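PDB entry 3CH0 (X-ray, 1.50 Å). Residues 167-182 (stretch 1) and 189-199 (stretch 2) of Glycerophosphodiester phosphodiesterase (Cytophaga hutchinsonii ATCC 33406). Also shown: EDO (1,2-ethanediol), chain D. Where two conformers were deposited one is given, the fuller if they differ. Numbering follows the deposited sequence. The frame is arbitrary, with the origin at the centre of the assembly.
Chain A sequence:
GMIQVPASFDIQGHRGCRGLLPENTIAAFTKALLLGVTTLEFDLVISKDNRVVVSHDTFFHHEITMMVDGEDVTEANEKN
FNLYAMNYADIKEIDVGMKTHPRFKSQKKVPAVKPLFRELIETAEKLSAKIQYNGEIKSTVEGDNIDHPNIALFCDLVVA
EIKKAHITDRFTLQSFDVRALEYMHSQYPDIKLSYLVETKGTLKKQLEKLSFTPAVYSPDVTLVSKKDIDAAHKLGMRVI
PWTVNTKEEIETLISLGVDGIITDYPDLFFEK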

ATOM      1  N   ILE A 167      13.332   8.788  -6.591  1.00 16.61           N
ATOM      2  CA  ILE A 167      12.010   8.450  -7.093  1.00 13.80           C
ATOM      3  C   ILE A 167      10.865   9.385  -6.602  1.00 13.88           C
ATOM      4  O   ILE A 167       9.699   9.140  -6.857  1.00 14.09           O
ATOM      5  N   THR A 168      11.228  10.506  -5.995  1.00 13.63           N
ATOM      6  CA  THR A 168      10.257  11.460  -5.467  1.00 15.24           C
ATOM      7  C   THR A 168       9.106  11.787  -6.384  1.00 18.16           C
ATOM      8  O   THR A 168       7.963  11.758  -5.948  1.00 16.47           O
ATOM      9  N   ASP A 169       9.364  12.075  -7.652  0.50 16.42           N
ATOM     10  CA  ASP A 169       8.300  12.551  -8.516  0.50 16.47           C
ATOM     11  C   ASP A 169       7.382  11.443  -9.016  0.50 14.62           C
ATOM     12  O   ASP A 169       6.400  11.734  -9.663  0.50 16.42           O
ATOM     13  N   ARG A 170       7.729  10.187  -8.708  1.00 13.65           N
ATOM     14  CA  ARG A 170       6.889   9.032  -9.046  1.00 13.13           C
ATOM     15  C   ARG A 170       6.345   8.323  -7.788  1.00 12.71           C
ATOM     16  O   ARG A 170       5.903   7.200  -7.873  1.00 13.80           O
ATOM     17  N   PHE A 171       6.409   9.020  -6.655  1.00 12.97           N
ATOM     18  CA  PHE A 171       6.073   8.458  -5.371  1.00 11.90           C
ATOM     19  C   PHE A 171       4.875   9.158  -4.759  1.00 13.65           C
ATOM     20  O   PHE A 171       4.804  10.391  -4.709  1.00 14.94           O
ATOM     21  N   THR A 172       3.901   8.374  -4.285  1.00 12.02           N
ATOM     22  CA  THR A 172       2.843   8.891  -3.413  1.00 10.31           C
ATOM     23  C   THR A 172       2.915   8.209  -2.082  1.00 11.69           C
ATOM     24  O   THR A 172       3.086   6.996  -2.039  1.00 11.79           O
ATOM     25  N   LEU A 173       2.833   8.985  -1.007  1.00 11.71           N
ATOM     26  CA  LEU A 173       2.885   8.477   0.358  1.00  9.99           C
ATOM     27  C   LEU A 173       1.436   8.495   0.854  1.00 11.67           C
ATOM     28  O   LEU A 173       0.792   9.544   0.852  1.00 10.62           O
ATOM     29  N   GLN A 174       0.931   7.327   1.232  1.00  9.16           N
ATOM     30  CA  GLN A 174      -0.446   7.205   1.678  1.00  9.03           C
ATOM     31  C   GLN A 174      -0.490   6.837   3.124  1.00  8.51           C
ATOM     32  O   GLN A 174       0.413   6.206   3.666  1.00  9.77           O
ATOM     33  N   SER A 175      -1.515   7.313   3.836  1.00  8.66           N
ATOM     34  CA  SER A 175      -1.690   6.885   5.211  1.00  8.60           C
ATOM     35  C   SER A 175      -3.103   7.148   5.690  1.00  8.01           C
ATOM     36  O   SER A 175      -3.759   8.083   5.243  1.00  8.31           O
ATOM     37  N   PHE A 176      -3.541   6.309   6.638  1.00  9.79           N
ATOM     38  CA  PHE A 176      -4.730   6.630   7.416  1.00  9.44           C
ATOM     39  C   PHE A 176      -4.429   7.630   8.515  1.00  9.96           C
ATOM     40  O   PHE A 176      -5.389   8.222   9.116  1.00 11.59           O
ATOM     41  N   ASP A 177      -3.160   7.718   8.912  1.00 10.92           N
ATOM     42  CA  ASP A 177      -2.725   8.456  10.125  1.00  9.19           C
ATOM     43  C   ASP A 177      -2.540   9.896   9.715  1.00 11.15           C
ATOM     44  O   ASP A 177      -1.565  10.217   9.059  1.00 12.03           O
ATOM     45  N   VAL A 178      -3.496  10.777  10.074  1.00  9.84           N
ATOM     46  CA  VAL A 178      -3.384  12.196   9.742  1.00  9.44           C
ATOM     47  C   VAL A 178      -2.079  12.823  10.227  1.00  9.01           C
ATOM     48  O   VAL A 178      -1.576  13.752   9.630  1.00 11.82           O
ATOM     49  N   ARG A 179      -1.499  12.298  11.294  1.00  9.37           N
ATOM     50  CA  ARG A 179      -0.248  12.843  11.832  1.00  9.98           C
ATOM     51  C   ARG A 179       0.868  12.626  10.837  1.00  8.87           C
ATOM     52  O   ARG A 179       1.779  13.469  10.703  1.00 10.35           O
ATOM     53  N   ALA A 180       0.918  11.443  10.226  1.00 10.35           N
ATOM     54  CA  ALA A 180       1.964  11.144   9.246  1.00 10.31           C
ATOM     55  C   ALA A 180       1.746  12.051   8.006  1.00 11.10           C
ATOM     56  O   ALA A 180       2.709  12.604   7.447  1.00 11.22           O
ATOM     57  N   LEU A 181       0.482  12.279   7.578  1.00 10.98           N
ATOM     58  CA  LEU A 181       0.232  13.173   6.444  1.00  9.42           C
ATOM     59  C   LEU A 181       0.661  14.631   6.738  1.00  9.74           C
ATOM     60  O   LEU A 181       1.249  15.295   5.916  1.00 12.68           O
ATOM     61  N   GLU A 182       0.345  15.095   7.946  1.00 11.21           N
ATOM     62  CA  GLU A 182       0.734  16.464   8.318  1.00 10.59           C
ATOM     63  C   GLU A 182       2.246  16.619   8.323  1.00  9.63           C
ATOM     64  O   GLU A 182       2.809  17.648   7.865  1.00 11.94           O
ATOM     65  N   PRO A 189       7.206  18.575   1.288  1.00 16.17           N
ATOM     66  CA  PRO A 189       6.062  18.988   0.453  1.00 17.55           C
ATOM     67  C   PRO A 189       6.118  18.570  -0.998  1.00 16.75           C
ATOM     68  O   PRO A 189       5.094  18.659  -1.674  1.00 20.40           O
ATOM     69  N   ASP A 190       7.277  18.100  -1.472  1.00 16.81           N
ATOM     70  CA  ASP A 190       7.396  17.661  -2.861  1.00 19.11           C
ATOM     71  C   ASP A 190       6.875  16.235  -3.101  1.00 18.21           C
ATOM     72  O   ASP A 190       6.786  15.772  -4.271  1.00 20.59           O
ATOM     73  N   ILE A 191       6.528  15.519  -2.024  1.00 14.89           N
ATOM     74  CA  ILE A 191       6.044  14.150  -2.191  1.00 12.42           C
ATOM     75  C   ILE A 191       4.527  14.133  -2.102  1.00 13.28           C
ATOM     76  O   ILE A 191       3.955  14.612  -1.143  1.00 12.57           O
ATOM     77  N   LYS A 192       3.879  13.700  -3.176  1.00 12.86           N
ATOM     78  CA  LYS A 192       2.422  13.642  -3.265  1.00 11.78           C
ATOM     79  C   LYS A 192       1.863  12.789  -2.112  1.00 12.25           C
ATOM     80  O   LYS A 192       2.473  11.781  -1.797  1.00 12.77           O
ATOM     81  N   LEU A 193       0.733  13.207  -1.513  1.00 11.79           N
ATOM     82  CA  LEU A 193       0.112  12.445  -0.445  1.00  9.29           C
ATOM     83  C   LEU A 193      -1.248  11.938  -0.861  1.00 10.00           C
ATOM     84  O   LEU A 193      -2.026  12.624  -1.539  1.00 10.82           O
ATOM     85  N   SER A 194      -1.567  10.737  -0.363  1.00  9.19           N
ATOM     86  CA  SER A 194      -2.859  10.178  -0.448  1.00  9.44           C
ATOM     87  C   SER A 194      -3.469   9.924   0.939  1.00  8.86           C
ATOM     88  O   SER A 194      -2.856   9.287   1.827  1.00 10.53           O
ATOM     89  N   TYR A 195      -4.703  10.430   1.117  1.00 10.00           N
ATOM     90  CA  TYR A 195      -5.410  10.315   2.338  1.00  9.49           C
ATOM     91  C   TYR A 195      -6.384   9.128   2.300  1.00  7.47           C
ATOM     92  O   TYR A 195      -7.359   9.100   1.552  1.00 10.24           O
ATOM     93  N   LEU A 196      -6.022   8.116   3.077  1.00  7.75           N
ATOM     94  CA  LEU A 196      -6.805   6.917   3.226  1.00  7.80           C
ATOM     95  C   LEU A 196      -7.906   7.146   4.245  1.00  8.38           C
ATOM     96  O   LEU A 196      -7.664   7.637   5.347  1.00 10.79           O
ATOM     97  N   VAL A 197      -9.125   6.771   3.842  1.00  8.66           N
ATOM     98  CA  VAL A 197     -10.334   6.970   4.637  1.00  9.71           C
ATOM     99  C   VAL A 197     -11.151   5.699   4.665  1.00 11.51           C
ATOM    100  O   VAL A 197     -11.450   5.108   3.646  1.00 10.14           O
ATOM    101  N   GLU A 198     -11.524   5.293   5.871  1.00 11.13           N
ATOM    102  CA  GLU A 198     -12.423   4.116   6.025  1.00 13.00           C
ATOM    103  C   GLU A 198     -13.622   4.323   6.967  1.00 12.29           C
ATOM    104  O   GLU A 198     -14.329   3.366   7.226  1.00 16.91           O
ATOM    105  N   THR A 199     -13.817   5.519   7.495  1.00 13.08           N
ATOM    106  CA  THR A 199     -14.858   5.762   8.493  1.00 11.26           C
ATOM    107  C   THR A 199     -16.037   6.438   7.794  1.00 12.93           C
ATOM    108  O   THR A 199     -15.931   7.042   6.745  1.00 12.98           O
TER

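Stretch 2 runs beside stretch 1 as a parallel strand, so the side chains of Lys 192, Leu 193, Ser 194 and Tyr 195 alternate between two faces of the sheet, and helix 178-182 returns nearly antiparallel to it. Pro 189, before the strand, is exposed and touches nothing in stretch 1. Asp 190 points toward stretch 1 with chi1 p. Its OD2 lies 3.5 Å from Thr 168 CG2, and a water joins the two polar ends, 3.1 Å from Asp 190 OD2 and 3.0 Å from Thr 168 OG1. A carboxylate suits this exposed edge, where solvent can serve it. A second water links the backbone carbonyl of Asp 190 to the side-chain carboxylate of Asp 169, lying 2.5 Å from Asp 190 O and 2.7 Å from Asp 169 OD1.

Ile 191 (m, t) is buried, and its branched side chain fills space on two fronts: CG1 meets Thr 168 CG2 at 3.8 Å, while CG2 reaches Leu 173 CB at 4.1 Å and Phe 171 CD1 at 4.3 Å. Lys 192 (m, t, m, m) shares a face with Thr 172. Its long aliphatic part covers that threonine, CE lying 3.6 Å from Thr 172 OG1, and places its ammonium nitrogen NZ 3.3 Å from Asp 169 O. A water gathers the polar groups around Lys 192: it accepts from Lys 192 NZ (2.9 Å) and Lys 192 N (3.0 Å) and lies 2.8 Å from Thr 168 O and 2.6 Å from Phe 171 O.

Leu 193 (m, t) turns to the other face, with Leu 173 (t, m). Its CD2 packs on Leu 173 CB at 3.7 Å, and its CB is 4.2 Å from Leu 181 CD2, so this leucine fills the gap between strand and helix with purely apolar surface. Ser 194 (t) returns to the face of Thr 172 and Gln 174. A small residue fits the close approach here: its CB sits 3.7 Å from both Thr 172 CG2 and Gln 174 CB. Its hydroxyl is met by a water 2.7 Å from Ser 194 OG and 2.7 Å from Gln 174 OE1. Alongside these contacts the backbones are hydrogen-bonded, for example Ser 194 N to Leu 173 O at 2.9 Å.

Tyr 195 (t) lies on the face of Leu 173 and Ser 175. Its broad ring spans the start of the helix, CD1 touching Leu 181 CD1 at 3.6 Å and CE1 touching Val 178 CG1 at 3.9 Å, while its hydroxyl is satisfied elsewhere in the structure.

Leu 196 (m, t) points toward stretch 1. Its CB stands over one face of the Phe 176 ring, 3.6 Å from the centroid, a CH-pi contact, and its CD1 lies 3.6 Å from Gln 174 OE1. A water bridges Leu 196 O (2.7 Å) and Phe 176 O (2.8 Å).

Val 197 (t) points away. Glu 198 (p, t) places its OE2 over the face of the Phe 176 ring opposite Leu 196 CB, and its CG approaches Phe 176 CE1 at 3.6 Å; the residue is exposed, which suits a charged group. Ethanediol O1 donates to Glu 198 O at 2.7 Å.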

ATOM      1  CB  ILE A 167      11.623   6.961  -6.797  1.00 14.65           C
ATOM      2  CG1 ILE A 167      11.549   6.703  -5.282  1.00 13.20           C
ATOM      3  CG2 ILE A 167      12.591   5.965  -7.506  1.00 16.52           C
ATOM      4  CD1 ILE A 167      11.053   5.318  -4.937  1.00 11.26           C
ATOM      5  CB  THR A 168      10.985  12.787  -5.091  1.00 16.39           C
ATOM      6  OG1 THR A 168      11.967  12.464  -4.112  1.00 18.39           O
ATOM      7  CG2 THR A 168       9.999  13.868  -4.632  1.00 16.56           C
ATOM      8  CB  ASP A 169       8.840  13.363  -9.690  0.50 16.79           C
ATOM      9  CG  ASP A 169       9.509  14.652  -9.241  0.50 16.77           C
ATOM     10  OD1 ASP A 169       9.159  15.192  -8.151  0.50 20.82           O
ATOM     11  OD2 ASP A 169      10.362  15.136 -10.006  0.50 29.13           O
ATOM     12  CB  ARG A 170       7.658   8.040  -9.942  1.00 13.47           C
ATOM     13  CG  ARG A 170       7.740   8.572 -11.355  1.00 12.08           C
ATOM     14  CD  ARG A 170       8.496   7.684 -12.304  1.00 15.30           C
ATOM     15  NE  ARG A 170       9.908   7.675 -12.019  1.00 15.02           N
ATOM     16  CZ  ARG A 170      10.622   6.637 -11.593  1.00 15.58           C
ATOM     17  NH1 ARG A 170      10.105   5.426 -11.394  1.00 14.09           N
ATOM     18  NH2 ARG A 170      11.926   6.784 -11.393  1.00 17.22           N
ATOM     19  CB  PHE A 171       7.226   8.551  -4.365  1.00 12.93           C
ATOM     20  CG  PHE A 171       7.144   7.463  -3.334  1.00 13.00           C
ATOM     21  CD1 PHE A 171       6.335   7.627  -2.205  1.00 12.92           C
ATOM     22  CD2 PHE A 171       7.791   6.243  -3.507  1.00 11.90           C
ATOM     23  CE1 PHE A 171       6.176   6.541  -1.287  1.00 12.83           C
ATOM     24  CE2 PHE A 171       7.643   5.236  -2.581  1.00 14.19           C
ATOM     25  CZ  PHE A 171       6.861   5.396  -1.495  1.00 14.64           C
ATOM     26  CB  THR A 172       1.434   8.624  -4.024  1.00 12.76           C
ATOM     27  OG1 THR A 172       1.398   9.202  -5.342  1.00 13.60           O
ATOM     28  CG2 THR A 172       0.305   9.189  -3.160  1.00 13.61           C
ATOM     29  CB  LEU A 173       3.765   9.360   1.256  1.00 10.32           C
ATOM     30  CG  LEU A 173       4.126   8.832   2.627  1.00 15.12           C
ATOM     31  CD1 LEU A 173       2.892   8.762   3.560  1.00 15.47           C
ATOM     32  CD2 LEU A 173       4.958   7.511   2.556  1.00 14.92           C
ATOM     33  CB  GLN A 174      -1.258   6.188   0.885  1.00 10.60           C
ATOM     34  CG  GLN A 174      -0.669   4.804   0.938  1.00 10.96           C
ATOM     35  CD  GLN A 174      -1.387   3.724   0.119  1.00 10.45           C
ATOM     36  OE1 GLN A 174      -2.602   3.805  -0.119  1.00  9.89           O
ATOM     37  NE2 GLN A 174      -0.650   2.621  -0.182  1.00  9.65           N
ATOM     38  CB  SER A 175      -0.701   7.578   6.174  1.00  8.44           C
ATOM     39  OG  SER A 175      -0.649   6.953   7.435  1.00 10.07           O
ATOM     40  CB  PHE A 176      -5.268   5.382   8.120  1.00  9.04           C
ATOM     41  CG  PHE A 176      -5.992   4.439   7.232  1.00 10.32           C
ATOM     42  CD1 PHE A 176      -7.316   4.650   6.892  1.00 11.56           C
ATOM     43  CD2 PHE A 176      -5.396   3.313   6.771  1.00  9.88           C
ATOM     44  CE1 PHE A 176      -7.986   3.778   6.072  1.00 12.67           C
ATOM     45  CE2 PHE A 176      -6.095   2.426   5.966  1.00 11.59           C
ATOM     46  CZ  PHE A 176      -7.381   2.696   5.585  1.00 10.49           C
ATOM     47  CB  ASP A 177      -1.430   7.866  10.663  1.00 10.00           C
ATOM     48  CG  ASP A 177      -1.031   8.416  12.010  1.00 11.99           C
ATOM     49  OD1 ASP A 177      -1.606   9.447  12.448  1.00 11.79           O
ATOM     50  OD2 ASP A 177      -0.153   7.800  12.613  1.00 11.77           O
ATOM     51  CB  VAL A 178      -4.618  12.976  10.215  1.00 10.79           C
ATOM     52  CG1 VAL A 178      -5.846  12.559   9.390  1.00 13.86           C
ATOM     53  CG2 VAL A 178      -4.847  12.833  11.728  1.00 12.11           C
ATOM     54  CB  ARG A 179       0.141  12.138  13.117  1.00 10.91           C
ATOM     55  CG  ARG A 179      -0.924  12.182  14.266  1.00 10.58           C
ATOM     56  CD  ARG A 179      -0.474  11.393  15.480  1.00 10.37           C
ATOM     57  NE  ARG A 179      -0.128  10.011  15.096  1.00 11.89           N
ATOM     58  CZ  ARG A 179       0.665   9.204  15.779  1.00  9.69           C
ATOM     59  NH1 ARG A 179       1.198   9.587  16.929  1.00 10.62           N
ATOM     60  NH2 ARG A 179       0.980   8.002  15.295  1.00  9.46           N
ATOM     61  CB  ALA A 180       1.921   9.664   8.824  1.00 11.13           C
ATOM     62  CB  LEU A 181      -1.208  13.065   5.989  1.00 10.40           C
ATOM     63  CG  LEU A 181      -1.668  11.678   5.574  1.00 12.75           C
ATOM     64  CD1 LEU A 181      -3.195  11.678   5.349  1.00 12.06           C
ATOM     65  CD2 LEU A 181      -0.867  11.202   4.360  1.00 11.06           C
ATOM     66  CB  GLU A 182       0.163  16.867   9.681  1.00 12.01           C
ATOM     67  CG  GLU A 182      -1.344  16.982   9.721  1.00 12.47           C
ATOM     68  CD  GLU A 182      -1.959  18.146   8.993  1.00 14.07           C
ATOM     69  OE1 GLU A 182      -1.254  19.053   8.464  1.00 15.64           O
ATOM     70  OE2 GLU A 182      -3.231  18.187   8.952  1.00 15.08           O
ATOM     71  CB  PRO A 189       6.080  20.513   0.561  1.00 17.11           C
ATOM     72  CG  PRO A 189       7.454  20.810   0.945  1.00 16.66           C
ATOM     73  CD  PRO A 189       7.951  19.743   1.804  1.00 17.62           C
ATOM     74  CB  ASP A 190       8.806  17.816  -3.433  1.00 20.36           C
ATOM     75  CG  ASP A 190       9.885  17.108  -2.628  1.00 29.88           C
ATOM     76  OD1 ASP A 190       9.695  16.810  -1.425  1.00 36.49           O
ATOM     77  OD2 ASP A 190      10.992  16.918  -3.215  1.00 32.66           O
ATOM     78  CB  ILE A 191       6.643  13.217  -1.163  1.00 12.88           C
ATOM     79  CG1 ILE A 191       8.167  13.159  -1.321  1.00 14.90           C
ATOM     80  CG2 ILE A 191       5.958  11.801  -1.239  1.00 14.28           C
ATOM     81  CD1 ILE A 191       8.850  12.413  -0.176  1.00 13.23           C
ATOM     82  CB  LYS A 192       1.946  13.023  -4.566  1.00 11.72           C
ATOM     83  CG  LYS A 192       2.135  13.907  -5.794  1.00 15.94           C
ATOM     84  CD  LYS A 192       1.528  13.286  -7.074  1.00 13.81           C
ATOM     85  CE  LYS A 192       2.233  11.982  -7.516  1.00 16.97           C
ATOM     86  NZ  LYS A 192       3.660  12.144  -7.861  1.00 15.75           N
ATOM     87  CB  LEU A 193       0.017  13.301   0.804  1.00 11.02           C
ATOM     88  CG  LEU A 193       1.316  13.873   1.338  1.00 10.86           C
ATOM     89  CD1 LEU A 193       1.037  14.703   2.605  1.00 11.75           C
ATOM     90  CD2 LEU A 193       2.339  12.765   1.639  1.00 10.68           C
ATOM     91  CB  SER A 194      -2.781   8.839  -1.195  1.00  9.96           C
ATOM     92  OG  SER A 194      -4.073   8.174  -1.151  1.00 10.63           O
ATOM     93  CB  TYR A 195      -6.217  11.624   2.492  1.00 11.75           C
ATOM     94  CG  TYR A 195      -7.109  11.777   3.674  1.00 10.85           C
ATOM     95  CD1 TYR A 195      -6.785  11.221   4.911  1.00 10.65           C
ATOM     96  CD2 TYR A 195      -8.188  12.648   3.602  1.00 10.63           C
ATOM     97  CE1 TYR A 195      -7.595  11.443   6.035  1.00 10.21           C
ATOM     98  CE2 TYR A 195      -8.989  12.885   4.683  1.00 10.27           C
ATOM     99  CZ  TYR A 195      -8.692  12.310   5.895  1.00 10.78           C
ATOM    100  OH  TYR A 195      -9.454  12.523   7.048  1.00 13.99           O
ATOM    101  CB  LEU A 196      -5.955   5.735   3.671  1.00  8.20           C
ATOM    102  CG  LEU A 196      -4.967   5.208   2.655  1.00  8.49           C
ATOM    103  CD1 LEU A 196      -3.903   4.266   3.254  1.00 10.54           C
ATOM    104  CD2 LEU A 196      -5.772   4.483   1.563  1.00 10.64           C
ATOM    105  CB  VAL A 197     -11.192   8.142   4.095  1.00 12.56           C
ATOM    106  CG1 VAL A 197     -12.567   8.170   4.867  1.00 12.98           C
ATOM    107  CG2 VAL A 197     -10.358   9.415   4.198  1.00 12.45           C
ATOM    108  CB  GLU A 198     -11.628   2.871   6.435  1.00 13.29           C
ATOM    109  CG  GLU A 198     -11.048   2.903   7.773  1.00 16.50           C
ATOM    110  CD  GLU A 198     -10.313   1.613   8.112  1.00 24.80           C
ATOM    111  OE1 GLU A 198     -10.444   0.613   7.357  1.00 29.11           O
ATOM    112  OE2 GLU A 198      -9.612   1.637   9.143  1.00 36.21           O
ATOM    113  CB  THR A 199     -14.310   6.645   9.637  1.00 14.97           C
ATOM    114  OG1 THR A 199     -13.707   7.793   9.053  1.00 15.92           O
ATOM    115  CG2 THR A 199     -13.284   5.893  10.438  1.00 14.48           C
TER
HETATM  116  C1  EDO D 274     -16.389   1.662   5.337  1.00 26.48           C
HETATM  117  O1  EDO D 274     -16.731   2.304   6.577  1.00 20.40           O
HETATM  118  C2  EDO D 274     -16.470   0.160   5.502  1.00 25.97           C
HETATM  119  O2  EDO D 274     -16.406  -0.568   4.292  1.00 28.06           O
HETATM  120  O   HOH W   1       5.391  12.811  -5.593  1.00 14.16           O
HETATM  121  O   HOH W   2      11.820  14.290  -1.713  1.00 32.01           O
HETATM  122  O   HOH W   3       6.921  15.204  -6.673  1.00 31.48           O
HETATM  123  O   HOH W   4      -4.037   5.536  -1.655  1.00 10.02           O
HETATM  124  O   HOH W   5      -7.938   8.352   7.983  1.00 11.40           O